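Local coordinates for 3-polyprenyl-4-hydroxybenzoate decarboxylase and related decarboxylases (Pelotomaculum thermopropionicum, PDB 6H6X), which binds prenylated FMN and, as the UbiD-class (de)carboxylase HmfF, interconverts 2-furoic acid and 2,5-furandicarboxylic acid, at residues B[258-262]-B[329-333]; B[37-41]-B[292-296]; B[147-152]-B[164-170]. The protein carries 8 engineered substitutions. The contacts are given in a common frame with arbitrary orientation. Numbering follows the deposited sequence.

Contact 1. Residues B[258-262]-B[329-333]. With 4LU (1-deoxy-5-O-phosphono-1-(3,3,4,5-tetramethyl-9,11-dioxo-2,3,8,9,10,11-hexahydro-7H-quinolino[1,8-fg]pteridin-12-ium-7-y l)-D-ribitol), chain I.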
loop_
_atom_site.group_PDB
_atom_site.type_symbol
_atom_site.label_atom_id
_atom_site.label_comp_id
_atom_site.label_asym_id
_atom_site.label_seq_id
_atom_site.Cartn_x
_atom_site.Cartn_y
_atom_site.Cartn_z
ATOM N N GLY B 258 -21.706 -12.359 4.215
ATOM C CA GLY B 258 -20.492 -11.605 3.825
ATOM C C GLY B 258 -19.358 -12.488 3.221
ATOM O O GLY B 258 -18.867 -13.418 3.872
ATOM N N GLU B 259 -18.928 -12.188 1.985
ATOM C CA GLU B 259 -17.999 -13.051 1.199
ATOM C C GLU B 259 -16.597 -12.425 0.958
ATOM O O GLU B 259 -16.371 -11.283 1.365
ATOM C CB GLU B 259 -18.667 -13.436 -0.143
ATOM C CG GLU B 259 -19.332 -14.821 -0.150
ATOM C CD GLU B 259 -18.363 -16.018 0.001
ATOM O OE1 GLU B 259 -18.917 -17.150 -0.103
ATOM O OE2 GLU B 259 -17.093 -15.865 0.213
ATOM N N TYR B 260 -15.703 -13.175 0.283
ATOM C CA TYR B 260 -14.275 -12.760 -0.062
ATOM C C TYR B 260 -14.040 -11.357 -0.667
ATOM O O TYR B 260 -13.062 -10.669 -0.263
ATOM C CB TYR B 260 -13.526 -13.822 -0.958
ATOM C CG TYR B 260 -14.165 -14.070 -2.308
ATOM C CD1 TYR B 260 -13.884 -13.240 -3.428
ATOM C CD2 TYR B 260 -15.109 -15.116 -2.469
ATOM C CE1 TYR B 260 -14.519 -13.469 -4.656
ATOM C CE2 TYR B 260 -15.746 -15.334 -3.692
ATOM C CZ TYR B 260 -15.454 -14.522 -4.781
ATOM O OH TYR B 260 -16.085 -14.783 -5.972
ATOM N N PRO B 261 -14.911 -10.926 -1.638
ATOM C CA PRO B 261 -14.631 -9.598 -2.210
ATOM C C PRO B 261 -15.144 -8.419 -1.350
ATOM O O PRO B 261 -15.127 -7.306 -1.853
ATOM C CB PRO B 261 -15.310 -9.657 -3.600
ATOM C CG PRO B 261 -16.400 -10.701 -3.462
ATOM C CD PRO B 261 -16.222 -11.425 -2.122
ATOM N N ARG B 262 -15.581 -8.665 -0.094
ATOM C CA ARG B 262 -16.115 -7.635 0.839
ATOM C C ARG B 262 -17.518 -7.127 0.381
ATOM O O ARG B 262 -17.887 -5.958 0.603
ATOM C CB ARG B 262 -15.106 -6.463 1.107
ATOM C CG ARG B 262 -13.702 -6.873 1.571
ATOM C CD ARG B 262 -12.617 -5.770 1.565
ATOM N NE ARG B 262 -11.301 -6.297 1.089
ATOM C CZ ARG B 262 -10.130 -5.633 1.029
ATOM N NH1 ARG B 262 -10.023 -4.355 1.455
ATOM N NH2 ARG B 262 -9.042 -6.270 0.542
ATOM N N SER B 329 -8.551 -9.431 -3.902
ATOM C CA SER B 329 -9.042 -10.668 -3.232
ATOM C C SER B 329 -8.266 -11.929 -3.564
ATOM O O SER B 329 -8.821 -13.040 -3.516
ATOM C CB SER B 329 -10.548 -10.830 -3.388
ATOM O OG SER B 329 -11.155 -9.533 -3.086
ATOM N N CYS B 330 -6.955 -11.772 -3.788
ATOM C CA CYS B 330 -6.065 -12.855 -4.214
ATOM C C CYS B 330 -6.726 -13.694 -5.281
ATOM O O CYS B 330 -6.800 -14.913 -5.204
ATOM C CB CYS B 330 -5.539 -13.642 -3.045
ATOM S SG CYS B 330 -4.699 -12.629 -1.803
ATOM N N ARG B 331 -7.153 -13.004 -6.340
ATOM C CA ARG B 331 -7.969 -13.593 -7.366
ATOM C C ARG B 331 -8.069 -12.712 -8.657
ATOM O O ARG B 331 -7.891 -13.223 -9.754
ATOM C CB ARG B 331 -9.365 -13.717 -6.769
ATOM C CG ARG B 331 -10.321 -14.541 -7.534
ATOM C CD ARG B 331 -11.684 -14.389 -6.878
ATOM N NE ARG B 331 -11.748 -14.891 -5.516
ATOM C CZ ARG B 331 -12.146 -16.110 -5.172
ATOM N NH1 ARG B 331 -12.547 -16.994 -6.095
ATOM N NH2 ARG B 331 -12.148 -16.459 -3.889
ATOM N N TYR B 332 -8.418 -11.441 -8.514
ATOM C CA TYR B 332 -8.764 -10.588 -9.629
ATOM C C TYR B 332 -7.577 -9.876 -10.254
ATOM O O TYR B 332 -7.606 -9.613 -11.474
ATOM C CB TYR B 332 -9.832 -9.506 -9.217
ATOM C CG TYR B 332 -11.124 -10.116 -8.755
ATOM C CD1 TYR B 332 -11.758 -11.091 -9.513
ATOM C CD2 TYR B 332 -11.723 -9.740 -7.568
ATOM C CE1 TYR B 332 -12.916 -11.690 -9.079
ATOM C CE2 TYR B 332 -12.909 -10.335 -7.122
ATOM C CZ TYR B 332 -13.491 -11.303 -7.881
ATOM O OH TYR B 332 -14.683 -11.910 -7.527
ATOM N N HIS B 333 -6.600 -9.506 -9.404
ATOM C CA HIS B 333 -5.434 -8.776 -9.798
ATOM C C HIS B 333 -4.136 -9.597 -9.724
ATOM O O HIS B 333 -3.809 -10.113 -8.646
ATOM C CB HIS B 333 -5.278 -7.565 -8.874
ATOM C CG HIS B 333 -6.190 -6.448 -9.186
ATOM N ND1 HIS B 333 -5.995 -5.183 -8.686
ATOM C CD2 HIS B 333 -7.308 -6.403 -9.960
ATOM C CE1 HIS B 333 -6.980 -4.411 -9.133
ATOM N NE2 HIS B 333 -7.780 -5.129 -9.909
HETATM C C9 4LU I . -13.046 -21.565 0.146
HETATM C C8 4LU I . -12.529 -21.078 1.383
HETATM C C7 4LU I . -13.331 -20.439 2.335
HETATM C C10 4LU I . -16.326 -21.987 -1.644
HETATM C C6 4LU I . -14.737 -20.044 1.920
HETATM N N3 4LU I . -19.028 -22.676 -1.759
HETATM C C2 4LU I . -18.159 -23.131 -2.717
HETATM C C13 4LU I . -15.480 -18.515 4.048
HETATM C C5 4LU I . -15.796 -19.361 2.832
HETATM C C1 4LU I . -17.367 -19.451 0.939
HETATM O O2 4LU I . -18.591 -23.875 -3.652
HETATM N N1 4LU I . -16.834 -22.801 -2.651
HETATM C C4 4LU I . -18.630 -21.875 -0.726
HETATM O O4 4LU I . -19.456 -21.493 0.142
HETATM C C4A 4LU I . -17.180 -21.478 -0.638
HETATM N N5 4LU I . -16.662 -20.673 0.430
HETATM C C3 4LU I . -17.150 -19.174 2.238
HETATM C C12 4LU I . -16.259 -20.605 3.645
HETATM C C5A 4LU I . -15.271 -20.705 0.725
HETATM C C7M 4LU I . -12.728 -19.926 3.642
HETATM C C8M 4LU I . -11.070 -21.364 1.617
HETATM C C9A 4LU I . -14.383 -21.376 -0.264
HETATM N N10 4LU I . -14.942 -21.684 -1.564
HETATM C "C1'" 4LU I . -14.103 -22.177 -2.655
HETATM C "C2'" 4LU I . -13.872 -23.703 -2.745
HETATM O "O2'" 4LU I . -13.585 -24.316 -1.484
HETATM C "C3'" 4LU I . -12.670 -23.934 -3.648
HETATM O "O3'" 4LU I . -12.835 -23.190 -4.858
HETATM C "C4'" 4LU I . -12.426 -25.422 -3.914
HETATM O "O4'" 4LU I . -11.075 -25.732 -4.373
HETATM C "C5'" 4LU I . -13.370 -26.069 -4.914
HETATM O "O5'" 4LU I . -12.862 -27.420 -4.920
HETATM P P 4LU I . -13.181 -28.488 -6.103
HETATM O O2P 4LU I . -12.656 -29.854 -5.626
HETATM O O3P 4LU I . -14.732 -28.533 -6.218
HETATM O O1P 4LU I . -12.413 -27.952 -7.312
#
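A type I beta turn from Glu-259 to Arg-262 here meets the loop 329-333, bringing the FMN-binding, Rift-related part of the UbiD fold against its C-terminal domain. Gly-258 ends strand 252-258 and leads into the turn. Glu-259 faces the cofactor instead of the second loop: its OE1 lies 3.0 Å from 4LU C1, a carbon of the prenyl-derived ring, and is salt-bridged to Arg-152, while its OE2 accepts from Tyr-260 N at 3.0 Å. This placement recalls the Glu-Arg-Glu arrangement of UbiD enzymes, in which an acid next to the prenylated ring probably handles protons. The turn is closed by Arg-262 N donating to Glu-259 O at 3.1 Å.

Tyr-260 carries the contact. The guanidinium of Arg-331 lies flat on one face of its ring, with centres 3.6 Å apart and planes inclined by 23°, and CZ sits almost over the ring centroid, a clear cation-pi stack. The charge itself is met by Glu-359, which binds NH1. Around the edge of the same ring come Ser-329 CB and the hydroxyl of Tyr-332. Pro-261 continues the apolar patch with CB 4.3 Å from Tyr-332 CE2, and its carbonyl is bonded by Trp-380 of the second subunit. Arg-262, with a left-handed backbone conformation, turns to that subunit too, through a salt bridge to its Glu-376. Between the two segments the seam is therefore held by stacking and van der Waals contact, most tightly where Tyr-260 CE1 approaches Arg-331 NE at 3.2 Å.

Contact 2. Residues B[37-41]-B[292-296]. With 4LU (1-deoxy-5-O-phosphono-1-(3,3,4,5-tetramethyl-9,11-dioxo-2,3,8,9,10,11-hexahydro-7H-quinolino[1,8-fg]pteridin-12-ium-7-y l)-D-ribitol), chain I.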
loop_
_atom_site.group_PDB
_atom_site.type_symbol
_atom_site.label_atom_id
_atom_site.label_comp_id
_atom_site.label_asym_id
_atom_site.label_seq_id
_atom_site.Cartn_x
_atom_site.Cartn_y
_atom_site.Cartn_z
ATOM N N GLN B 37 -8.952 -6.971 13.803
ATOM C CA GLN B 37 -7.840 -6.120 14.277
ATOM C C GLN B 37 -6.548 -6.889 14.387
ATOM O O GLN B 37 -5.511 -6.286 14.453
ATOM C CB GLN B 37 -8.168 -5.465 15.612
ATOM C CG GLN B 37 -9.369 -4.530 15.527
ATOM C CD GLN B 37 -9.869 -4.074 16.868
ATOM O OE1 GLN B 37 -9.083 -3.703 17.701
ATOM N NE2 GLN B 37 -11.176 -4.026 17.041
ATOM N N ALA B 38 -6.598 -8.205 14.409
ATOM C CA ALA B 38 -5.351 -9.003 14.436
ATOM C C ALA B 38 -4.953 -9.500 13.054
ATOM O O ALA B 38 -3.912 -10.109 12.898
ATOM C CB ALA B 38 -5.527 -10.166 15.403
ATOM N N ASP B 39 -5.780 -9.222 12.050
ATOM C CA ASP B 39 -5.654 -9.801 10.694
ATOM C C ASP B 39 -4.242 -9.549 10.173
ATOM O O ASP B 39 -3.785 -8.431 10.140
ATOM C CB ASP B 39 -6.705 -9.139 9.761
ATOM C CG ASP B 39 -6.805 -9.790 8.365
ATOM O OD1 ASP B 39 -6.460 -10.987 8.173
ATOM O OD2 ASP B 39 -7.268 -9.075 7.449
ATOM N N GLY B 40 -3.551 -10.605 9.793
ATOM C CA GLY B 40 -2.208 -10.483 9.294
ATOM C C GLY B 40 -1.102 -10.299 10.337
ATOM O O GLY B 40 0.076 -10.315 9.944
ATOM N N ILE B 41 -1.421 -10.107 11.632
ATOM C CA ILE B 41 -0.335 -9.917 12.626
ATOM C C ILE B 41 -0.241 -11.164 13.498
ATOM O O ILE B 41 0.820 -11.736 13.634
ATOM C CB ILE B 41 -0.360 -8.564 13.425
ATOM C CG1 ILE B 41 -0.713 -8.747 14.920
ATOM C CG2 ILE B 41 -1.208 -7.511 12.717
ATOM C CD1 ILE B 41 -0.690 -7.478 15.774
ATOM N N ALA B 292 -13.006 -12.720 4.041
ATOM C CA ALA B 292 -12.104 -11.682 3.586
ATOM C C ALA B 292 -10.900 -11.311 4.472
ATOM O O ALA B 292 -10.237 -10.300 4.227
ATOM C CB ALA B 292 -12.915 -10.432 3.237
ATOM N N SER B 293 -10.569 -12.125 5.463
ATOM C CA SER B 293 -9.307 -11.991 6.196
ATOM C C SER B 293 -8.147 -12.483 5.319
ATOM O O SER B 293 -8.342 -13.124 4.289
ATOM C CB SER B 293 -9.334 -12.835 7.487
ATOM O OG SER B 293 -9.423 -14.208 7.180
ATOM N N ARG B 294 -6.941 -12.191 5.747
ATOM C CA ARG B 294 -5.715 -12.686 5.097
ATOM C C ARG B 294 -5.665 -14.182 5.036
ATOM O O ARG B 294 -5.273 -14.741 4.025
ATOM C CB ARG B 294 -4.465 -12.127 5.783
ATOM C CG ARG B 294 -4.215 -10.627 5.543
ATOM C CD ARG B 294 -4.037 -10.399 4.065
ATOM N NE ARG B 294 -3.382 -9.115 3.786
ATOM C CZ ARG B 294 -4.004 -7.986 3.461
ATOM N NH1 ARG B 294 -5.374 -7.888 3.345
ATOM N NH2 ARG B 294 -3.237 -6.940 3.192
ATOM N N GLU B 295 -6.158 -14.834 6.087
ATOM C CA GLU B 295 -6.239 -16.276 6.125
ATOM C C GLU B 295 -7.179 -16.784 5.023
ATOM O O GLU B 295 -6.854 -17.745 4.318
ATOM C CB GLU B 295 -6.702 -16.720 7.516
ATOM C CG GLU B 295 -6.878 -18.204 7.763
ATOM C CD GLU B 295 -7.467 -18.544 9.182
ATOM O OE1 GLU B 295 -8.279 -17.763 9.780
ATOM O OE2 GLU B 295 -7.112 -19.648 9.709
ATOM N N HIS B 296 -8.348 -16.176 4.900
ATOM C CA HIS B 296 -9.278 -16.556 3.859
ATOM C C HIS B 296 -8.668 -16.314 2.473
ATOM O O HIS B 296 -8.647 -17.209 1.654
ATOM C CB HIS B 296 -10.571 -15.777 3.991
ATOM C CG HIS B 296 -11.617 -16.139 2.996
ATOM N ND1 HIS B 296 -12.675 -15.313 2.715
ATOM C CD2 HIS B 296 -11.754 -17.210 2.185
ATOM C CE1 HIS B 296 -13.466 -15.889 1.824
ATOM N NE2 HIS B 296 -12.917 -17.036 1.471
HETATM C C9 4LU I . -13.046 -21.565 0.146
HETATM C C8 4LU I . -12.529 -21.078 1.383
HETATM C C7 4LU I . -13.331 -20.439 2.335
HETATM C C10 4LU I . -16.326 -21.987 -1.644
HETATM C C6 4LU I . -14.737 -20.044 1.920
HETATM N N3 4LU I . -19.028 -22.676 -1.759
HETATM C C2 4LU I . -18.159 -23.131 -2.717
HETATM C C13 4LU I . -15.480 -18.515 4.048
HETATM C C5 4LU I . -15.796 -19.361 2.832
HETATM C C1 4LU I . -17.367 -19.451 0.939
HETATM O O2 4LU I . -18.591 -23.875 -3.652
HETATM N N1 4LU I . -16.834 -22.801 -2.651
HETATM C C4 4LU I . -18.630 -21.875 -0.726
HETATM O O4 4LU I . -19.456 -21.493 0.142
HETATM C C4A 4LU I . -17.180 -21.478 -0.638
HETATM N N5 4LU I . -16.662 -20.673 0.430
HETATM C C3 4LU I . -17.150 -19.174 2.238
HETATM C C12 4LU I . -16.259 -20.605 3.645
HETATM C C5A 4LU I . -15.271 -20.705 0.725
HETATM C C7M 4LU I . -12.728 -19.926 3.642
HETATM C C8M 4LU I . -11.070 -21.364 1.617
HETATM C C9A 4LU I . -14.383 -21.376 -0.264
HETATM N N10 4LU I . -14.942 -21.684 -1.564
HETATM C "C1'" 4LU I . -14.103 -22.177 -2.655
HETATM C "C2'" 4LU I . -13.872 -23.703 -2.745
HETATM O "O2'" 4LU I . -13.585 -24.316 -1.484
HETATM C "C3'" 4LU I . -12.670 -23.934 -3.648
HETATM O "O3'" 4LU I . -12.835 -23.190 -4.858
HETATM C "C4'" 4LU I . -12.426 -25.422 -3.914
HETATM O "O4'" 4LU I . -11.075 -25.732 -4.373
HETATM C "C5'" 4LU I . -13.370 -26.069 -4.914
HETATM O "O5'" 4LU I . -12.862 -27.420 -4.920
HETATM P P 4LU I . -13.181 -28.488 -6.103
HETATM O O2P 4LU I . -12.656 -29.854 -5.626
HETATM O O3P 4LU I . -14.732 -28.533 -6.218
HETATM O O1P 4LU I . -12.413 -27.952 -7.312
HETATM O O HOH W 1 -7.816 -9.103 4.546
#
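A backbone amide at the start of helix 294-315 is claimed by an acid some 250 residues earlier in the chain: Arg-294 N donates to Asp-39 OD1 at 2.8 Å with a nearly straight 163° angle. Asp-39 follows helix 30-38 in the N-terminal domain, and its t rotamer carries the carboxylate across the gap between the two parts of the fold. The same helix start has its own N-cap, Ser-293, whose OG accepts from His-296 N at 3.2 Å and also bonds Ile-290 O.

The other carboxylate oxygen works through water. Water 1 donates to Asp-39 OD2 at 3.0 Å and to Ala-292 O at 2.7 Å, and accepts from Arg-294 NH1 at 3.0 Å. Asp-39 OD2 and Arg-294 NH1 are 4.7 Å apart, so acid and guanidinium communicate through this water, and NH2 of the arginine pairs with Glu-376 of the second subunit. Gly-40 packs its CA 4.3 Å from Arg-294 CG; its positive phi suits a residue without a CB.

On the cofactor side, His-296 ND1 accepts from Ala-292 N at 2.9 Å, and CD2 of the imidazole comes within 3.2 Å of 4LU C7M. The anionic Asp-39 thus complements the positive end of the helix dipole, anchoring the N-terminal domain to the very turn that positions His-296 in the prFMN pocket.

Contact 3. Residues B[147-152]-B[164-170]; sequences NVSIHR and LILPRHL. With MN (manganese (II) ion), chain H; K (potassium ion), chain G; 4LU (1-deoxy-5-O-phosphono-1-(3,3,4,5-tetramethyl-9,11-dioxo-2,3,8,9,10,11-hexahydro-7H-quinolino[1,8-fg]pteridin-12-ium-7-y l)-D-ribitol), chain I.
Residues 147-152 run extended along strand 146-157, facing a loop, 164-168, that enters helix 169-179 with Arg-168 as N-cap. CA atoms pair at Arg-152/Leu-164 (6.2 Å) and Asn-147/His-169 (7.1 Å). Leu-164 (t, p) lays CD2 over the Arg-152 guanidinium, 3.5 Å from NH1, and its carbonyl O accepts twice at 3.0 Å, from His-151 ND1 and from 4LU N3. His-151 (chi1 m) bonds Ser-149 OG through NE2 at 2.7 Å and receives Leu-170 CD2 over its ring face, 3.8 Å from the centroid, a CH-pi contact. Arg-152 N donates to 4LU O4 (2.9 Å) and Leu-166 N to 4LU O2 (2.9 Å), so the backbone reads the flavin's uracil edge. At the other end Asn-147 OD1 (1.9 Å) and His-169 ND1 (2.4 Å) bind manganese with 4LU O2P, and Val-148 O (2.9 Å) binds potassium. His-169 N donates to 4LU O3P (3.0 Å), and Arg-168 NH2 to 4LU O1P (2.9 Å). This metal-bridged phosphate is characteristic of UbiD enzymes. Glu-210 of helix 210-217 joins both metals, strand 130-139 packs beside Val-148, His-151 and Leu-170, and Glu-254 of strand 252-258 pairs with Arg-152.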
loop_
_atom_site.group_PDB
_atom_site.type_symbol
_atom_site.label_atom_id
_atom_site.label_comp_id
_atom_site.label_asym_id
_atom_site.label_seq_id
_atom_site.Cartn_x
_atom_site.Cartn_y
_atom_site.Cartn_z
ATOM N N ASN B 147 -13.177 -36.289 -3.152
ATOM C CA ASN B 147 -12.907 -34.864 -3.293
ATOM C C ASN B 147 -13.030 -34.137 -1.941
ATOM O O ASN B 147 -13.847 -34.498 -1.112
ATOM C CB ASN B 147 -13.903 -34.262 -4.284
ATOM C CG ASN B 147 -13.484 -32.881 -4.797
ATOM O OD1 ASN B 147 -12.635 -32.778 -5.695
ATOM N ND2 ASN B 147 -14.114 -31.800 -4.248
ATOM N N VAL B 148 -12.245 -33.077 -1.773
ATOM C CA VAL B 148 -12.318 -32.208 -0.625
ATOM C C VAL B 148 -12.483 -30.755 -1.131
ATOM O O VAL B 148 -11.801 -30.340 -2.042
ATOM C CB VAL B 148 -11.040 -32.317 0.197
ATOM C CG1 VAL B 148 -11.131 -31.516 1.484
ATOM C CG2 VAL B 148 -10.686 -33.794 0.423
ATOM N N SER B 149 -13.385 -30.011 -0.513
ATOM C CA SER B 149 -13.559 -28.577 -0.751
ATOM C C SER B 149 -14.095 -27.897 0.520
ATOM O O SER B 149 -14.529 -28.569 1.465
ATOM C CB SER B 149 -14.553 -28.358 -1.927
ATOM O OG SER B 149 -15.660 -29.253 -1.845
ATOM N N ILE B 150 -14.077 -26.563 0.528
ATOM C CA ILE B 150 -14.588 -25.816 1.670
ATOM C C ILE B 150 -15.814 -25.038 1.217
ATOM O O ILE B 150 -15.749 -24.274 0.250
ATOM C CB ILE B 150 -13.524 -24.844 2.234
ATOM C CG1 ILE B 150 -12.373 -25.638 2.826
ATOM C CG2 ILE B 150 -14.141 -23.912 3.301
ATOM C CD1 ILE B 150 -11.283 -24.762 3.436
ATOM N N HIS B 151 -16.899 -25.200 1.955
ATOM C CA HIS B 151 -18.208 -24.544 1.684
ATOM C C HIS B 151 -18.683 -23.879 2.956
ATOM O O HIS B 151 -18.501 -24.418 4.068
ATOM C CB HIS B 151 -19.246 -25.580 1.202
ATOM C CG HIS B 151 -18.779 -26.332 0.003
ATOM N ND1 HIS B 151 -19.089 -25.950 -1.281
ATOM C CD2 HIS B 151 -17.907 -27.361 -0.114
ATOM C CE1 HIS B 151 -18.458 -26.738 -2.139
ATOM N NE2 HIS B 151 -17.724 -27.594 -1.455
ATOM N N ARG B 152 -19.247 -22.677 2.820
ATOM C CA ARG B 152 -19.945 -22.078 3.939
ATOM C C ARG B 152 -21.187 -22.916 4.265
ATOM O O ARG B 152 -21.853 -23.427 3.371
ATOM C CB ARG B 152 -20.289 -20.629 3.663
ATOM C CG ARG B 152 -21.438 -20.414 2.706
ATOM C CD ARG B 152 -21.581 -18.943 2.365
ATOM N NE ARG B 152 -22.841 -18.696 1.670
ATOM C CZ ARG B 152 -23.056 -17.810 0.694
ATOM N NH1 ARG B 152 -22.086 -17.021 0.204
ATOM N NH2 ARG B 152 -24.275 -17.728 0.182
ATOM N N LEU B 164 -23.868 -23.552 0.374
ATOM C CA LEU B 164 -23.591 -23.006 -0.942
ATOM C C LEU B 164 -22.647 -23.952 -1.658
ATOM O O LEU B 164 -21.540 -24.176 -1.182
ATOM C CB LEU B 164 -22.977 -21.612 -0.817
ATOM C CG LEU B 164 -22.370 -21.087 -2.125
ATOM C CD1 LEU B 164 -23.453 -20.883 -3.162
ATOM C CD2 LEU B 164 -21.588 -19.800 -1.905
ATOM N N ILE B 165 -23.085 -24.539 -2.766
ATOM C CA ILE B 165 -22.226 -25.355 -3.611
ATOM C C ILE B 165 -22.101 -24.702 -5.000
ATOM O O ILE B 165 -23.046 -24.711 -5.784
ATOM C CB ILE B 165 -22.762 -26.811 -3.749
ATOM C CG1 ILE B 165 -23.193 -27.386 -2.401
ATOM C CG2 ILE B 165 -21.724 -27.742 -4.382
ATOM C CD1 ILE B 165 -23.710 -28.808 -2.505
ATOM N N LEU B 166 -20.931 -24.169 -5.312
ATOM C CA LEU B 166 -20.656 -23.647 -6.658
ATOM C C LEU B 166 -20.515 -24.823 -7.650
ATOM O O LEU B 166 -20.250 -25.953 -7.228
ATOM C CB LEU B 166 -19.393 -22.775 -6.646
ATOM C CG LEU B 166 -19.477 -21.563 -5.702
ATOM C CD1 LEU B 166 -18.112 -20.869 -5.559
ATOM C CD2 LEU B 166 -20.562 -20.590 -6.137
ATOM N N PRO B 167 -20.716 -24.580 -8.964
ATOM C CA PRO B 167 -20.637 -25.666 -9.961
ATOM C C PRO B 167 -19.189 -26.148 -10.251
ATOM O O PRO B 167 -18.574 -25.780 -11.261
ATOM C CB PRO B 167 -21.311 -25.043 -11.195
ATOM C CG PRO B 167 -21.014 -23.586 -11.052
ATOM C CD PRO B 167 -21.151 -23.311 -9.575
ATOM N N ARG B 168 -18.682 -26.972 -9.333
ATOM C CA ARG B 168 -17.313 -27.525 -9.353
ATOM C C ARG B 168 -17.468 -29.042 -9.014
ATOM O O ARG B 168 -18.488 -29.640 -9.356
ATOM C CB ARG B 168 -16.392 -26.780 -8.358
ATOM C CG ARG B 168 -16.062 -25.303 -8.634
ATOM C CD ARG B 168 -14.954 -25.096 -9.674
ATOM N NE ARG B 168 -13.777 -25.968 -9.482
ATOM C CZ ARG B 168 -13.083 -26.597 -10.446
ATOM N NH1 ARG B 168 -13.393 -26.481 -11.738
ATOM N NH2 ARG B 168 -12.045 -27.367 -10.108
ATOM N N HIS B 169 -16.526 -29.669 -8.306
ATOM C CA HIS B 169 -16.579 -31.121 -8.127
ATOM C C HIS B 169 -17.687 -31.639 -7.214
ATOM O O HIS B 169 -18.338 -32.617 -7.553
ATOM C CB HIS B 169 -15.214 -31.673 -7.713
ATOM C CG HIS B 169 -14.144 -31.385 -8.719
ATOM N ND1 HIS B 169 -12.807 -31.378 -8.409
ATOM C CD2 HIS B 169 -14.226 -31.061 -10.038
ATOM C CE1 HIS B 169 -12.108 -31.071 -9.486
ATOM N NE2 HIS B 169 -12.944 -30.880 -10.493
ATOM N N LEU B 170 -17.908 -31.031 -6.059
ATOM C CA LEU B 170 -18.953 -31.496 -5.183
ATOM C C LEU B 170 -20.325 -31.431 -5.871
ATOM O O LEU B 170 -21.153 -32.309 -5.707
ATOM C CB LEU B 170 -18.971 -30.648 -3.927
ATOM C CG LEU B 170 -20.022 -31.090 -2.911
ATOM C CD1 LEU B 170 -19.793 -32.545 -2.485
ATOM C CD2 LEU B 170 -20.015 -30.157 -1.714
HETATM MN MN MN H . -11.425 -31.522 -6.473
HETATM K K K G . -10.720 -28.652 -4.065
HETATM C C9 4LU I . -13.046 -21.565 0.146
HETATM C C8 4LU I . -12.529 -21.078 1.383
HETATM C C7 4LU I . -13.331 -20.439 2.335
HETATM C C10 4LU I . -16.326 -21.987 -1.644
HETATM C C6 4LU I . -14.737 -20.044 1.920
HETATM N N3 4LU I . -19.028 -22.676 -1.759
HETATM C C2 4LU I . -18.159 -23.131 -2.717
HETATM C C13 4LU I . -15.480 -18.515 4.048
HETATM C C5 4LU I . -15.796 -19.361 2.832
HETATM C C1 4LU I . -17.367 -19.451 0.939
HETATM O O2 4LU I . -18.591 -23.875 -3.652
HETATM N N1 4LU I . -16.834 -22.801 -2.651
HETATM C C4 4LU I . -18.630 -21.875 -0.726
HETATM O O4 4LU I . -19.456 -21.493 0.142
HETATM C C4A 4LU I . -17.180 -21.478 -0.638
HETATM N N5 4LU I . -16.662 -20.673 0.430
HETATM C C3 4LU I . -17.150 -19.174 2.238
HETATM C C12 4LU I . -16.259 -20.605 3.645
HETATM C C5A 4LU I . -15.271 -20.705 0.725
HETATM C C7M 4LU I . -12.728 -19.926 3.642
HETATM C C8M 4LU I . -11.070 -21.364 1.617
HETATM C C9A 4LU I . -14.383 -21.376 -0.264
HETATM N N10 4LU I . -14.942 -21.684 -1.564
HETATM C "C1'" 4LU I . -14.103 -22.177 -2.655
HETATM C "C2'" 4LU I . -13.872 -23.703 -2.745
HETATM O "O2'" 4LU I . -13.585 -24.316 -1.484
HETATM C "C3'" 4LU I . -12.670 -23.934 -3.648
HETATM O "O3'" 4LU I . -12.835 -23.190 -4.858
HETATM C "C4'" 4LU I . -12.426 -25.422 -3.914
HETATM O "O4'" 4LU I . -11.075 -25.732 -4.373
HETATM C "C5'" 4LU I . -13.370 -26.069 -4.914
HETATM O "O5'" 4LU I . -12.862 -27.420 -4.920
HETATM P P 4LU I . -13.181 -28.488 -6.103
HETATM O O2P 4LU I . -12.656 -29.854 -5.626
HETATM O O3P 4LU I . -14.732 -28.533 -6.218
HETATM O O1P 4LU I . -12.413 -27.952 -7.312
HETATM O O HOH W 2 -16.402 -28.532 -4.555
HETATM O O HOH W 3 -10.174 -29.687 -7.364
#

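Along the chain the contacts interlock: 37-41 comes first, then both segments of contact 3, then 258-262, 292-296 and 329-333, so contacts 1 and 2 cross while contact 3 lies within the span bridged by contact 2. Contacts 1 and 2 have centres 13 Å apart and touch where Tyr-260 packs on His-296; contacts 1 and 3, 17 Å apart, join through the Glu-259 to Arg-152 salt bridge; contacts 2 and 3, 23 Å apart, do not meet. All three reach 4LU. Contact 3 holds its phosphate and uracil ends, whereas contacts 1 and 2 approach its prenylated and dimethyl side, tying the N- and C-terminal domains and the dimer interface to the pocket.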